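Local coordinates for protein exodeoxyribonuclease (Neisseria meningitidis, PDB 2JC5) that probably cleaves DNA at abasic sites as a metal-dependent phosphodiesterase of the AP/ExoA repair family, using magnesium or manganese ions, at residues Leu2-Ala7 with Asp143-Gly148; Asp158-Lys163 with Pro200-Trp205; Thr194-Val199 with Val234-Tyr239. All blocks are in the same frame, centred on the assembly; numbering follows the deposited sequence.

Contact 1 of 3, residues Leu2-Ala7 with Asp143-Gly148; sequences LKIISA and DIVVCG
Ile4 and Ser6 on strand 2-7 face Val145 and Cys147 on strand 143-147, the two central sheets of the DNase I-like alpha/beta sandwich meeting face to face. The strand segments run nearly the same way, 26° apart, with axes 8.3 Å from each other at closest approach; that gap is bridged by side chains, since each strand makes its backbone bonds within its own sheet, 2-7 to strands 31-35 and 250-254. Ile4 shows how the gap is filled. Its CB points across the interface and the two branches part there: CG2, anti to the backbone N, reaches the sulfur of Cys147, with CG2 and SG 3.7 Å apart, while the other branch runs through CG1, anti to the carbonyl carbon (chi1 -59°), and out through an extended chi2 of 177° to CD1, which ends 4.0 Å from Val145 CG2. The Ile4 and Val145 side chains run antiparallel where they pass, methyl against methyl. Val105 of strand 103-109 and Tyr254 of strand 250-254 also pack on Ile4, and Tyr254 and Leu229 on Val145, adding to this apolar layer. Two residues further along the same face, Ser6 stands opposite Cys147, their CA atoms 5.7 Å apart. Ser6 CB packs 3.7 Å from Cys147 CB and also touches Cys147 SG, so the sulfur is lined by carbon from both Ile4 and Ser6. The hydroxyl is buried beside the turn at Gly148, next in sequence to Asp149, the predicted catalytic proton donor or acceptor; its polar partner is the side-chain amide of Gln35, through a weak hydrogen bond. Ser6 OG also lies 3.2 Å from Gly148 N, but the angle there is too poor for a bond.

Contact 2 of 3, residues Asp158-Lys163 with Pro200-Trp205; sequences DLKNWK and PGYTWW
The Tyr202 ring meets the backbone of Asp158-Lys160 obliquely, and this is where the packing is close. Tyr202 CE1 is 3.6 Å from Leu159 CA; on either side of it along the ring, Tyr202 CD1 touches Asp158 O and Tyr202 CZ touches Lys160 N. Tyr202 CG is anti to its own carbonyl carbon (chi1 -50°), and the ring beyond it extends to the other loop, where Tyr202 OH stops 3.3 Å from Lys160 CA. Lys160 N is 3.4 Å from Tyr202 OH, at an angle too poor for a hydrogen bond. Residues 158-163 and 200-203 are irregular, at the edge of the DNase I-like core, while 204-205 form a weakly bonded strand beside strand 217-225. Asp158 and Lys160 make backbone bonds to Arg219 and Gly217 of that region, Thr203 and Trp204 face Trp218 in a classic beta bulge, and Trp204 lines the bicine pocket. Near Pro200 the fit is looser, with Asp158 OD1 4.1 Å from Pro200 O. The carboxylate is held elsewhere, OD2 by the backbone N of Gln155 and OD1 by salt bridges to Arg219 and Arg193; Arg193 also bonds to Pro200 O and so ties the two loops together. On the solvent side lies Lys160, with Lys160 CB 3.8 Å from Tyr202 OH and its outer chain modelled in two conformations.

Contact 3 of 3, residues Thr194-Val199 with Val234-Tyr239; sequences TLYPDV and VSAHVY
The C-terminal end of helix 191-195 docks on strand 233-238, the outermost strand of its sheet, through Leu195 and Tyr196. Tyr196, the first residue to leave the helix, has CG anti to the carbonyl carbon (chi1 -54°), on the side of the backbone N, and its ring reaches the strand. Tyr196 OH accepts a hydrogen bond from Ala236 N at 3.0 Å and 156°. Ala236 O approaches the ring obliquely, 3.5 Å from Tyr196 CE2, and the methyl carbon Ala236 CB lies 4.0 Å from the same Tyr196 CE2. Leu195 approaches this alanine too: its CD1 is 3.7 Å from Ala236 CB and 3.9 Å from Ser235 C. Leu195 CB sits over the centre of the Tyr196 ring, 3.7 Å above its plane, and Trp192 meets the ring edge-to-face. Buried by the contact, Ser235 N has no partner anywhere in the model. Beyond Tyr196 the chain leaves through a type I beta turn, closed by Val199 N bonding to Tyr196 O at 3.2 Å. A side chain thus takes up a backbone N-H of an edge strand, here an outer strand of one of the two sheets of the DNase I-like fold.

In the fold
Contact 1 closes first along the chain and lies in the core between the two main sheets, its centre about 21 Å from that of contact 2 and about 14 Å from that of contact 3. Contacts 2 and 3 alternate their segments: 194-199 runs straight into 200-205, with 158-163 before and 234-239 after. They touch where Val238 CG1 packs 3.5 Å from Tyr202 O. Strands 2-8 and 233-238 share the six-stranded sheet, both flanking strand 250-254, while strands 143-147 and 204-205 share the other through strand 217-225. The contacts thus run from the buried interior of the sandwich to loops and an edge strand at its margin, within one nuclease domain.

Contact 1 of 3, residues Leu2-Ala7 with Asp143-Gly148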
ATOM      1  N   LEU A   2      14.061   9.524   6.297  1.00 14.51           N
ATOM      2  CA  LEU A   2      13.242   8.329   6.537  1.00 12.54           C
ATOM      3  C   LEU A   2      12.686   7.862   5.198  1.00 10.64           C
ATOM      4  O   LEU A   2      11.936   8.595   4.556  1.00 10.36           O
ATOM      5  CB  LEU A   2      12.068   8.651   7.448  1.00 12.64           C
ATOM      6  CG  LEU A   2      11.013   7.560   7.685  1.00 13.77           C
ATOM      7  CD1 LEU A   2      11.638   6.508   8.552  1.00 16.92           C
ATOM      8  CD2 LEU A   2       9.736   8.141   8.303  1.00 14.30           C
ATOM      9  N   LYS A   3      13.048   6.650   4.785  1.00  7.93           N
ATOM     10  CA  LYS A   3      12.617   6.117   3.503  1.00  8.09           C
ATOM     11  C   LYS A   3      11.601   5.017   3.773  1.00  5.99           C
ATOM     12  O   LYS A   3      11.892   4.039   4.463  1.00  7.48           O
ATOM     13  CB  LYS A   3      13.835   5.588   2.738  1.00  9.88           C
ATOM     14  CG  LYS A   3      13.540   5.026   1.378  1.00 12.75           C
ATOM     15  CD  LYS A   3      14.778   4.481   0.675  1.00 14.33           C
ATOM     16  CE  LYS A   3      15.730   5.580   0.314  1.00 18.81           C
ATOM     17  NZ  LYS A   3      16.218   5.400  -1.071  1.00 22.80           N
ATOM     18  N   ILE A   4      10.389   5.215   3.251  1.00  6.94           N
ATOM     19  CA  ILE A   4       9.303   4.261   3.405  1.00  5.88           C
ATOM     20  C   ILE A   4       8.936   3.710   2.036  1.00  5.84           C
ATOM     21  O   ILE A   4       8.747   4.484   1.108  1.00  6.57           O
ATOM     22  CB  ILE A   4       8.048   4.875   4.044  1.00  6.54           C
ATOM     23  CG1 ILE A   4       8.365   5.452   5.427  1.00  7.71           C
ATOM     24  CG2 ILE A   4       6.973   3.808   4.152  1.00  6.38           C
ATOM     25  CD1 ILE A   4       7.218   6.153   6.131  1.00  8.99           C
ATOM     26  N   ILE A   5       8.886   2.382   1.910  1.00  5.52           N
ATOM     27  CA  ILE A   5       8.576   1.717   0.647  1.00  5.63           C
ATOM     28  C   ILE A   5       7.284   0.963   0.809  1.00  5.72           C
ATOM     29  O   ILE A   5       7.118   0.266   1.812  1.00  7.23           O
ATOM     30  CB  ILE A   5       9.698   0.762   0.210  1.00  6.73           C
ATOM     31  CG1 ILE A   5      10.994   1.578   0.030  1.00  7.97           C
ATOM     32  CG2 ILE A   5       9.304  -0.001  -1.058  1.00  7.61           C
ATOM     33  CD1 ILE A   5      12.150   0.815  -0.607  1.00  8.97           C
ATOM     34  N   SER A   6       6.378   1.116  -0.162  1.00  6.41           N
ATOM     35  CA  SER A   6       5.145   0.340  -0.208  1.00  6.82           C
ATOM     36  C   SER A   6       5.219  -0.569  -1.427  1.00  6.26           C
ATOM     37  O   SER A   6       5.455  -0.094  -2.525  1.00  5.61           O
ATOM     38  CB  SER A   6       3.934   1.258  -0.308  1.00  7.62           C
ATOM     39  OG  SER A   6       2.721   0.531  -0.179  1.00  8.65           O
ATOM     40  N   ALA A   7       5.012  -1.864  -1.229  1.00  5.83           N
ATOM     41  CA  ALA A   7       5.094  -2.808  -2.335  1.00  5.50           C
ATOM     42  C   ALA A   7       4.073  -3.914  -2.192  1.00  6.12           C
ATOM     43  O   ALA A   7       4.090  -4.678  -1.221  1.00  5.80           O
ATOM     44  CB  ALA A   7       6.506  -3.393  -2.445  1.00  7.03           C
ATOM     45  N   ASP A 143       1.656  11.722  13.314  1.00  8.08           N
ATOM     46  CA  ASP A 143       2.196  11.629  11.966  1.00  7.09           C
ATOM     47  C   ASP A 143       1.910  10.245  11.433  1.00  7.82           C
ATOM     48  O   ASP A 143       2.380   9.274  11.988  1.00  7.85           O
ATOM     49  CB  ASP A 143       3.680  11.885  12.016  1.00  7.39           C
ATOM     50  CG  ASP A 143       4.007  13.223  12.611  1.00  7.89           C
ATOM     51  OD1 ASP A 143       3.412  14.241  12.184  1.00 10.96           O
ATOM     52  OD2 ASP A 143       4.859  13.261  13.538  1.00 10.79           O
ATOM     53  N   ILE A 144       1.148  10.147  10.351  1.00  5.65           N
ATOM     54  CA  ILE A 144       0.716   8.837   9.857  1.00  7.22           C
ATOM     55  C   ILE A 144       0.913   8.709   8.360  1.00  6.43           C
ATOM     56  O   ILE A 144       0.589   9.633   7.597  1.00  5.63           O
ATOM     57  CB  ILE A 144      -0.765   8.552  10.195  1.00  7.78           C
ATOM     58  CG1 ILE A 144      -1.026   8.758  11.687  1.00  8.59           C
ATOM     59  CG2 ILE A 144      -1.140   7.109   9.776  1.00  6.85           C
ATOM     60  CD1 ILE A 144      -2.450   8.548  12.103  1.00  9.42           C
ATOM     61  N   VAL A 145       1.464   7.567   7.949  1.00  6.05           N
ATOM     62  CA  VAL A 145       1.539   7.187   6.544  1.00  5.83           C
ATOM     63  C   VAL A 145       0.728   5.913   6.371  1.00  5.85           C
ATOM     64  O   VAL A 145       1.058   4.898   6.981  1.00  7.11           O
ATOM     65  CB  VAL A 145       2.983   6.951   6.078  1.00  6.63           C
ATOM     66  CG1 VAL A 145       3.027   6.631   4.563  1.00  8.45           C
ATOM     67  CG2 VAL A 145       3.840   8.185   6.386  1.00  7.48           C
ATOM     68  N   VAL A 146      -0.312   5.975   5.526  1.00  5.92           N
ATOM     69  CA  VAL A 146      -1.078   4.786   5.157  1.00  5.49           C
ATOM     70  C   VAL A 146      -0.579   4.335   3.784  1.00  6.08           C
ATOM     71  O   VAL A 146      -0.904   4.956   2.761  1.00  7.30           O
ATOM     72  CB  VAL A 146      -2.603   5.048   5.145  1.00  6.63           C
ATOM     73  CG1 VAL A 146      -3.364   3.748   4.884  1.00  7.32           C
ATOM     74  CG2 VAL A 146      -3.055   5.663   6.478  1.00  8.27           C
ATOM     75  N   CYS A 147       0.258   3.300   3.791  1.00  7.31           N
ATOM     76  CA  CYS A 147       0.821   2.711   2.598  1.00  7.75           C
ATOM     77  C   CYS A 147      -0.057   1.590   2.108  1.00  7.29           C
ATOM     78  O   CYS A 147      -0.535   0.785   2.901  1.00  9.45           O
ATOM     79  CB  CYS A 147       2.163   2.064   2.888  1.00  9.22           C
ATOM     80  SG  CYS A 147       3.493   3.145   3.239  1.00 11.77           S
ATOM     81  N   GLY A 148      -0.196   1.465   0.796  1.00  7.05           N
ATOM     82  CA  GLY A 148      -0.596   0.186   0.280  1.00  7.73           C
ATOM     83  C   GLY A 148      -1.235   0.221  -1.069  1.00  6.22           C
ATOM     84  O   GLY A 148      -1.086   1.178  -1.824  1.00  6.27           O
TER

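Contact 2 of 3, residues Asp158-Lys163 with Pro200-Trp205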
ATOM      1  N   ASP A 158      -4.076   8.985 -13.805  1.00  6.66           N
ATOM      2  CA  ASP A 158      -3.634   7.843 -13.001  1.00  6.27           C
ATOM      3  C   ASP A 158      -3.716   6.480 -13.697  1.00  6.55           C
ATOM      4  O   ASP A 158      -3.352   5.470 -13.104  1.00  6.49           O
ATOM      5  CB  ASP A 158      -4.424   7.844 -11.694  1.00  5.94           C
ATOM      6  CG  ASP A 158      -4.143   9.067 -10.863  1.00  7.41           C
ATOM      7  OD1 ASP A 158      -2.941   9.348 -10.646  1.00  6.64           O
ATOM      8  OD2 ASP A 158      -5.106   9.739 -10.425  1.00  8.61           O
ATOM      9  N   LEU A 159      -4.193   6.431 -14.939  1.00  6.51           N
ATOM     10  CA  LEU A 159      -4.118   5.186 -15.697  1.00  7.11           C
ATOM     11  C   LEU A 159      -4.026   5.451 -17.199  1.00  7.18           C
ATOM     12  O   LEU A 159      -4.426   6.513 -17.690  1.00  8.28           O
ATOM     13  CB  LEU A 159      -5.279   4.251 -15.342  1.00  7.69           C
ATOM     14  CG  LEU A 159      -6.669   4.620 -15.873  1.00  8.01           C
ATOM     15  CD1 LEU A 159      -7.635   3.469 -15.680  1.00  8.74           C
ATOM     16  CD2 LEU A 159      -7.220   5.895 -15.206  1.00 10.27           C
ATOM     17  N   LYS A 160      -3.472   4.476 -17.912  1.00  7.24           N
ATOM     18  CA  LYS A 160      -3.227   4.618 -19.342  0.70  7.87           C
ATOM     19  C   LYS A 160      -4.548   4.685 -20.109  1.00  8.27           C
ATOM     20  O   LYS A 160      -4.733   5.561 -20.967  1.00  9.21           O
ATOM     21  CB  LYS A 160      -2.381   3.450 -19.848  0.70  7.75           C
ATOM     22  CG  LYS A 160      -2.226   3.317 -21.376  0.70  8.82           C
ATOM     23  CD  LYS A 160      -1.643   4.548 -22.056  0.70 11.46           C
ATOM     24  CE  LYS A 160      -0.197   4.759 -21.696  0.70 12.01           C
ATOM     25  NZ  LYS A 160       0.437   5.855 -22.503  0.70 11.10           N
ATOM     26  N   ASN A 161      -5.456   3.752 -19.817  1.00  8.15           N
ATOM     27  CA  ASN A 161      -6.722   3.673 -20.566  1.00  9.48           C
ATOM     28  C   ASN A 161      -7.872   4.142 -19.700  1.00  9.62           C
ATOM     29  O   ASN A 161      -8.675   3.344 -19.225  1.00 10.89           O
ATOM     30  CB  ASN A 161      -6.972   2.244 -21.051  1.00 10.69           C
ATOM     31  CG  ASN A 161      -8.178   2.142 -21.949  1.00 13.07           C
ATOM     32  OD1 ASN A 161      -8.767   3.156 -22.315  1.00 14.71           O
ATOM     33  ND2 ASN A 161      -8.550   0.919 -22.306  1.00 15.16           N
ATOM     34  N   TRP A 162      -7.931   5.437 -19.462  1.00  9.57           N
ATOM     35  CA  TRP A 162      -9.023   5.988 -18.684  1.00  9.93           C
ATOM     36  C   TRP A 162     -10.322   5.971 -19.479  1.00 11.46           C
ATOM     37  O   TRP A 162     -11.397   5.821 -18.905  1.00 11.52           O
ATOM     38  CB  TRP A 162      -8.690   7.389 -18.194  1.00 10.45           C
ATOM     39  CG  TRP A 162      -8.524   8.446 -19.240  1.00 10.88           C
ATOM     40  CD1 TRP A 162      -7.356   8.890 -19.757  1.00 11.89           C
ATOM     41  CD2 TRP A 162      -9.559   9.239 -19.829  1.00 11.27           C
ATOM     42  NE1 TRP A 162      -7.588   9.880 -20.665  1.00 12.35           N
ATOM     43  CE2 TRP A 162      -8.934  10.130 -20.717  1.00 12.83           C
ATOM     44  CE3 TRP A 162     -10.951   9.293 -19.677  1.00 12.74           C
ATOM     45  CZ2 TRP A 162      -9.647  11.050 -21.474  1.00 12.76           C
ATOM     46  CZ3 TRP A 162     -11.657  10.203 -20.443  1.00 12.21           C
ATOM     47  CH2 TRP A 162     -11.005  11.071 -21.311  1.00 12.50           C
ATOM     48  N   LYS A 163     -10.224   6.079 -20.800  1.00 11.26           N
ATOM     49  CA  LYS A 163     -11.416   6.119 -21.644  1.00 14.43           C
ATOM     50  C   LYS A 163     -12.217   4.818 -21.572  1.00 13.90           C
ATOM     51  O   LYS A 163     -13.447   4.840 -21.597  1.00 16.75           O
ATOM     52  CB  LYS A 163     -11.027   6.449 -23.097  1.00 15.66           C
ATOM     53  CG  LYS A 163     -10.621   7.905 -23.305  1.00 16.60           C
ATOM     54  CD  LYS A 163      -9.888   8.126 -24.630  1.00 17.64           C
ATOM     55  CE  LYS A 163      -9.512   9.589 -24.822  1.00 19.72           C
ATOM     56  N   PRO A 200       2.404  10.731 -14.229  1.00  9.97           N
ATOM     57  CA  PRO A 200       1.412   9.685 -13.958  1.00  8.71           C
ATOM     58  C   PRO A 200       1.754   8.772 -12.768  1.00  7.50           C
ATOM     59  O   PRO A 200       0.909   8.557 -11.887  1.00  8.43           O
ATOM     60  CB  PRO A 200       1.351   8.921 -15.276  1.00  8.97           C
ATOM     61  CG  PRO A 200       1.607   9.987 -16.305  1.00  9.77           C
ATOM     62  CD  PRO A 200       2.700  10.827 -15.673  1.00 11.33           C
ATOM     63  N   GLY A 201       2.938   8.185 -12.764  1.00  7.12           N
ATOM     64  CA  GLY A 201       3.359   7.356 -11.645  1.00  6.96           C
ATOM     65  C   GLY A 201       2.663   6.021 -11.508  1.00  6.42           C
ATOM     66  O   GLY A 201       2.375   5.591 -10.391  1.00  6.95           O
ATOM     67  N   TYR A 202       2.384   5.349 -12.624  1.00  5.99           N
ATOM     68  CA  TYR A 202       1.739   4.034 -12.559  1.00  5.84           C
ATOM     69  C   TYR A 202       2.558   3.091 -11.680  1.00  6.24           C
ATOM     70  O   TYR A 202       3.783   3.118 -11.690  1.00  7.16           O
ATOM     71  CB  TYR A 202       1.591   3.373 -13.938  1.00  6.41           C
ATOM     72  CG  TYR A 202       0.984   4.192 -15.043  1.00  6.70           C
ATOM     73  CD1 TYR A 202       0.002   5.139 -14.805  1.00  6.29           C
ATOM     74  CD2 TYR A 202       1.378   3.990 -16.364  1.00  6.55           C
ATOM     75  CE1 TYR A 202      -0.567   5.880 -15.853  1.00  6.99           C
ATOM     76  CE2 TYR A 202       0.823   4.723 -17.405  1.00  7.90           C
ATOM     77  CZ  TYR A 202      -0.135   5.671 -17.148  1.00  7.14           C
ATOM     78  OH  TYR A 202      -0.642   6.391 -18.198  1.00  8.60           O
ATOM     79  N   THR A 203       1.843   2.234 -10.958  1.00  5.01           N
ATOM     80  CA  THR A 203       2.415   1.270 -10.028  1.00  5.36           C
ATOM     81  C   THR A 203       1.975  -0.166 -10.283  1.00  4.76           C
ATOM     82  O   THR A 203       2.482  -1.059  -9.618  1.00  6.14           O
ATOM     83  CB  THR A 203       2.056   1.621  -8.562  1.00  4.92           C
ATOM     84  OG1 THR A 203       0.636   1.568  -8.373  1.00  5.72           O
ATOM     85  CG2 THR A 203       2.584   3.000  -8.186  1.00  7.08           C
ATOM     86  N   TRP A 204       1.067  -0.388 -11.245  1.00  4.56           N
ATOM     87  CA  TRP A 204       0.576  -1.730 -11.558  1.00  5.53           C
ATOM     88  C   TRP A 204       0.318  -1.904 -13.040  1.00  5.31           C
ATOM     89  O   TRP A 204      -0.187  -0.994 -13.699  1.00  5.51           O
ATOM     90  CB  TRP A 204      -0.729  -2.003 -10.798  1.00  6.10           C
ATOM     91  CG  TRP A 204      -1.306  -3.355 -11.098  1.00  6.15           C
ATOM     92  CD1 TRP A 204      -0.891  -4.556 -10.613  1.00  6.40           C
ATOM     93  CD2 TRP A 204      -2.408  -3.626 -11.954  1.00  5.52           C
ATOM     94  NE1 TRP A 204      -1.662  -5.568 -11.127  1.00  7.01           N
ATOM     95  CE2 TRP A 204      -2.613  -5.023 -11.948  1.00  5.52           C
ATOM     96  CE3 TRP A 204      -3.247  -2.825 -12.727  1.00  6.55           C
ATOM     97  CZ2 TRP A 204      -3.609  -5.640 -12.696  1.00  6.57           C
ATOM     98  CZ3 TRP A 204      -4.232  -3.442 -13.476  1.00  6.85           C
ATOM     99  CH2 TRP A 204      -4.403  -4.844 -13.452  1.00  6.86           C
ATOM    100  N   TRP A 205       0.665  -3.089 -13.549  1.00  5.51           N
ATOM    101  CA  TRP A 205       0.366  -3.512 -14.914  1.00  6.05           C
ATOM    102  C   TRP A 205      -0.049  -4.966 -14.802  1.00  5.81           C
ATOM    103  O   TRP A 205       0.505  -5.686 -13.972  1.00  6.93           O
ATOM    104  CB  TRP A 205       1.599  -3.408 -15.811  1.00  5.91           C
ATOM    105  CG  TRP A 205       2.247  -2.059 -15.818  1.00  5.14           C
ATOM    106  CD1 TRP A 205       2.159  -1.108 -16.809  1.00  5.65           C
ATOM    107  CD2 TRP A 205       3.075  -1.480 -14.788  1.00  5.98           C
ATOM    108  NE1 TRP A 205       2.890   0.000 -16.456  1.00  5.65           N
ATOM    109  CE2 TRP A 205       3.456  -0.199 -15.227  1.00  5.23           C
ATOM    110  CE3 TRP A 205       3.547  -1.935 -13.551  1.00  6.30           C
ATOM    111  CZ2 TRP A 205       4.260   0.637 -14.465  1.00  5.64           C
ATOM    112  CZ3 TRP A 205       4.342  -1.109 -12.804  1.00  5.81           C
ATOM    113  CH2 TRP A 205       4.702   0.159 -13.265  1.00  6.02           C
TER

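Contact 3 of 3, residues Thr194-Val199 with Val234-Tyr239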
ATOM      1  N   THR A 194       0.925  14.913  -4.992  1.00  8.24           N
ATOM      2  CA  THR A 194       1.298  16.202  -4.440  1.00  9.11           C
ATOM      3  C   THR A 194       2.724  16.562  -4.807  1.00  9.62           C
ATOM      4  O   THR A 194       3.006  17.714  -5.183  1.00 11.95           O
ATOM      5  CB  THR A 194       1.040  16.234  -2.924  1.00 10.15           C
ATOM      6  OG1 THR A 194      -0.376  16.245  -2.722  1.00 11.21           O
ATOM      7  CG2 THR A 194       1.624  17.478  -2.279  1.00 10.54           C
ATOM      8  N   LEU A 195       3.633  15.601  -4.701  1.00  9.21           N
ATOM      9  CA  LEU A 195       5.033  15.833  -5.077  1.00  8.90           C
ATOM     10  C   LEU A 195       5.204  16.127  -6.570  1.00 10.14           C
ATOM     11  O   LEU A 195       6.013  16.981  -6.937  1.00 12.08           O
ATOM     12  CB  LEU A 195       5.923  14.631  -4.717  1.00 10.13           C
ATOM     13  CG  LEU A 195       6.257  14.467  -3.239  1.00 10.82           C
ATOM     14  CD1 LEU A 195       6.864  13.118  -2.949  1.00  9.91           C
ATOM     15  CD2 LEU A 195       7.198  15.596  -2.780  1.00 11.47           C
ATOM     16  N   TYR A 196       4.477  15.385  -7.413  1.00  9.81           N
ATOM     17  CA  TYR A 196       4.678  15.405  -8.865  1.00 10.09           C
ATOM     18  C   TYR A 196       3.328  15.502  -9.577  1.00 10.41           C
ATOM     19  O   TYR A 196       2.826  14.525 -10.110  1.00 10.44           O
ATOM     20  CB  TYR A 196       5.418  14.134  -9.305  1.00  9.86           C
ATOM     21  CG  TYR A 196       6.700  13.914  -8.549  1.00  9.78           C
ATOM     22  CD1 TYR A 196       7.698  14.876  -8.549  1.00  9.69           C
ATOM     23  CD2 TYR A 196       6.903  12.771  -7.794  1.00 10.16           C
ATOM     24  CE1 TYR A 196       8.889  14.691  -7.826  1.00 10.99           C
ATOM     25  CE2 TYR A 196       8.071  12.582  -7.069  1.00 11.34           C
ATOM     26  CZ  TYR A 196       9.067  13.540  -7.085  1.00 11.06           C
ATOM     27  OH  TYR A 196      10.225  13.324  -6.363  1.00 10.99           O
ATOM     28  N   PRO A 197       2.713  16.688  -9.565  1.00 11.27           N
ATOM     29  CA  PRO A 197       1.370  16.869 -10.093  1.00 12.77           C
ATOM     30  C   PRO A 197       1.113  16.317 -11.493  1.00 13.19           C
ATOM     31  O   PRO A 197       0.006  15.864 -11.763  1.00 13.55           O
ATOM     32  CB  PRO A 197       1.214  18.383 -10.082  1.00 12.27           C
ATOM     33  CG  PRO A 197       2.028  18.793  -8.912  1.00 12.90           C
ATOM     34  CD  PRO A 197       3.226  17.926  -8.958  1.00 11.03           C
ATOM     35  N   ASP A 198       2.117  16.355 -12.363  1.00 12.85           N
ATOM     36  CA  ASP A 198       1.940  16.014 -13.773  1.00 13.08           C
ATOM     37  C   ASP A 198       2.551  14.698 -14.181  1.00 12.55           C
ATOM     38  O   ASP A 198       2.561  14.361 -15.355  1.00 15.13           O
ATOM     39  CB  ASP A 198       2.533  17.136 -14.634  1.00 14.49           C
ATOM     40  CG  ASP A 198       1.807  18.432 -14.433  0.50 15.55           C
ATOM     41  OD1 ASP A 198       0.557  18.400 -14.459  0.50 15.68           O
ATOM     42  OD2 ASP A 198       2.463  19.469 -14.206  0.50 18.07           O
ATOM     43  N   VAL A 199       3.024  13.920 -13.213  1.00 10.65           N
ATOM     44  CA  VAL A 199       3.738  12.688 -13.543  1.00 10.90           C
ATOM     45  C   VAL A 199       2.827  11.503 -13.206  1.00  9.98           C
ATOM     46  O   VAL A 199       2.483  11.312 -12.026  1.00 10.09           O
ATOM     47  CB  VAL A 199       5.059  12.590 -12.770  1.00 11.47           C
ATOM     48  CG1 VAL A 199       5.796  11.311 -13.130  1.00 11.33           C
ATOM     49  CG2 VAL A 199       5.922  13.815 -13.058  1.00 13.05           C
ATOM     50  N   VAL A 234      10.405  14.864   0.695  1.00  8.19           N
ATOM     51  CA  VAL A 234      11.395  15.508  -0.180  1.00  9.93           C
ATOM     52  C   VAL A 234      11.498  14.920  -1.595  1.00 10.06           C
ATOM     53  O   VAL A 234      11.872  15.611  -2.541  1.00 13.33           O
ATOM     54  CB  VAL A 234      12.791  15.567   0.471  1.00 10.30           C
ATOM     55  CG1 VAL A 234      12.762  16.468   1.702  1.00 13.07           C
ATOM     56  CG2 VAL A 234      13.306  14.193   0.821  1.00 12.72           C
ATOM     57  N   SER A 235      11.152  13.651  -1.752  1.00  9.80           N
ATOM     58  CA  SER A 235      11.192  13.017  -3.049  1.00 10.08           C
ATOM     59  C   SER A 235      10.486  11.684  -3.025  1.00  8.92           C
ATOM     60  O   SER A 235      10.203  11.129  -1.973  1.00  8.03           O
ATOM     61  CB  SER A 235      12.631  12.828  -3.509  1.00 13.68           C
ATOM     62  OG  SER A 235      13.227  11.812  -2.763  1.00 16.65           O
ATOM     63  N   ALA A 236      10.206  11.172  -4.209  1.00  7.48           N
ATOM     64  CA  ALA A 236       9.621   9.842  -4.339  1.00  7.23           C
ATOM     65  C   ALA A 236       9.996   9.276  -5.695  1.00  7.08           C
ATOM     66  O   ALA A 236      10.371  10.019  -6.621  1.00  8.97           O
ATOM     67  CB  ALA A 236       8.110   9.890  -4.166  1.00  9.20           C
ATOM     68  N   HIS A 237       9.908   7.958  -5.811  1.00  7.23           N
ATOM     69  CA  HIS A 237      10.038   7.295  -7.098  1.00  7.02           C
ATOM     70  C   HIS A 237       9.294   5.980  -7.110  1.00  6.79           C
ATOM     71  O   HIS A 237       9.020   5.401  -6.061  1.00  7.55           O
ATOM     72  CB  HIS A 237      11.507   7.101  -7.507  1.00  8.77           C
ATOM     73  CG  HIS A 237      12.283   6.143  -6.651  1.00  9.85           C
ATOM     74  ND1 HIS A 237      12.942   6.536  -5.503  1.00 11.40           N
ATOM     75  CD2 HIS A 237      12.551   4.820  -6.803  1.00 11.17           C
ATOM     76  CE1 HIS A 237      13.566   5.491  -4.980  1.00 11.04           C
ATOM     77  NE2 HIS A 237      13.334   4.436  -5.741  1.00 10.19           N
ATOM     78  N   VAL A 238       8.931   5.558  -8.318  1.00  7.56           N
ATOM     79  CA  VAL A 238       8.416   4.214  -8.555  1.00  6.87           C
ATOM     80  C   VAL A 238       9.584   3.385  -9.054  1.00  6.49           C
ATOM     81  O   VAL A 238      10.137   3.666 -10.115  1.00  8.57           O
ATOM     82  CB  VAL A 238       7.250   4.233  -9.551  1.00  6.40           C
ATOM     83  CG1 VAL A 238       6.735   2.820  -9.818  1.00  7.01           C
ATOM     84  CG2 VAL A 238       6.115   5.130  -9.022  1.00  7.19           C
ATOM     85  N   TYR A 239       9.956   2.366  -8.292  1.00  7.18           N
ATOM     86  CA  TYR A 239      11.164   1.619  -8.594  1.00  7.75           C
ATOM     87  C   TYR A 239      10.905   0.571  -9.673  1.00  7.92           C
ATOM     88  O   TYR A 239      10.064  -0.325  -9.499  1.00  6.60           O
ATOM     89  CB  TYR A 239      11.720   0.931  -7.343  1.00  8.88           C
ATOM     90  CG  TYR A 239      12.988   0.152  -7.618  1.00 10.05           C
ATOM     91  CD1 TYR A 239      14.202   0.803  -7.819  1.00 10.57           C
ATOM     92  CD2 TYR A 239      12.968  -1.223  -7.699  1.00  8.95           C
ATOM     93  CE1 TYR A 239      15.351   0.100  -8.068  1.00 10.41           C
ATOM     94  CE2 TYR A 239      14.129  -1.946  -7.942  1.00 10.96           C
ATOM     95  CZ  TYR A 239      15.313  -1.279  -8.124  1.00 10.34           C
ATOM     96  OH  TYR A 239      16.481  -1.956  -8.378  1.00 12.83           O
TER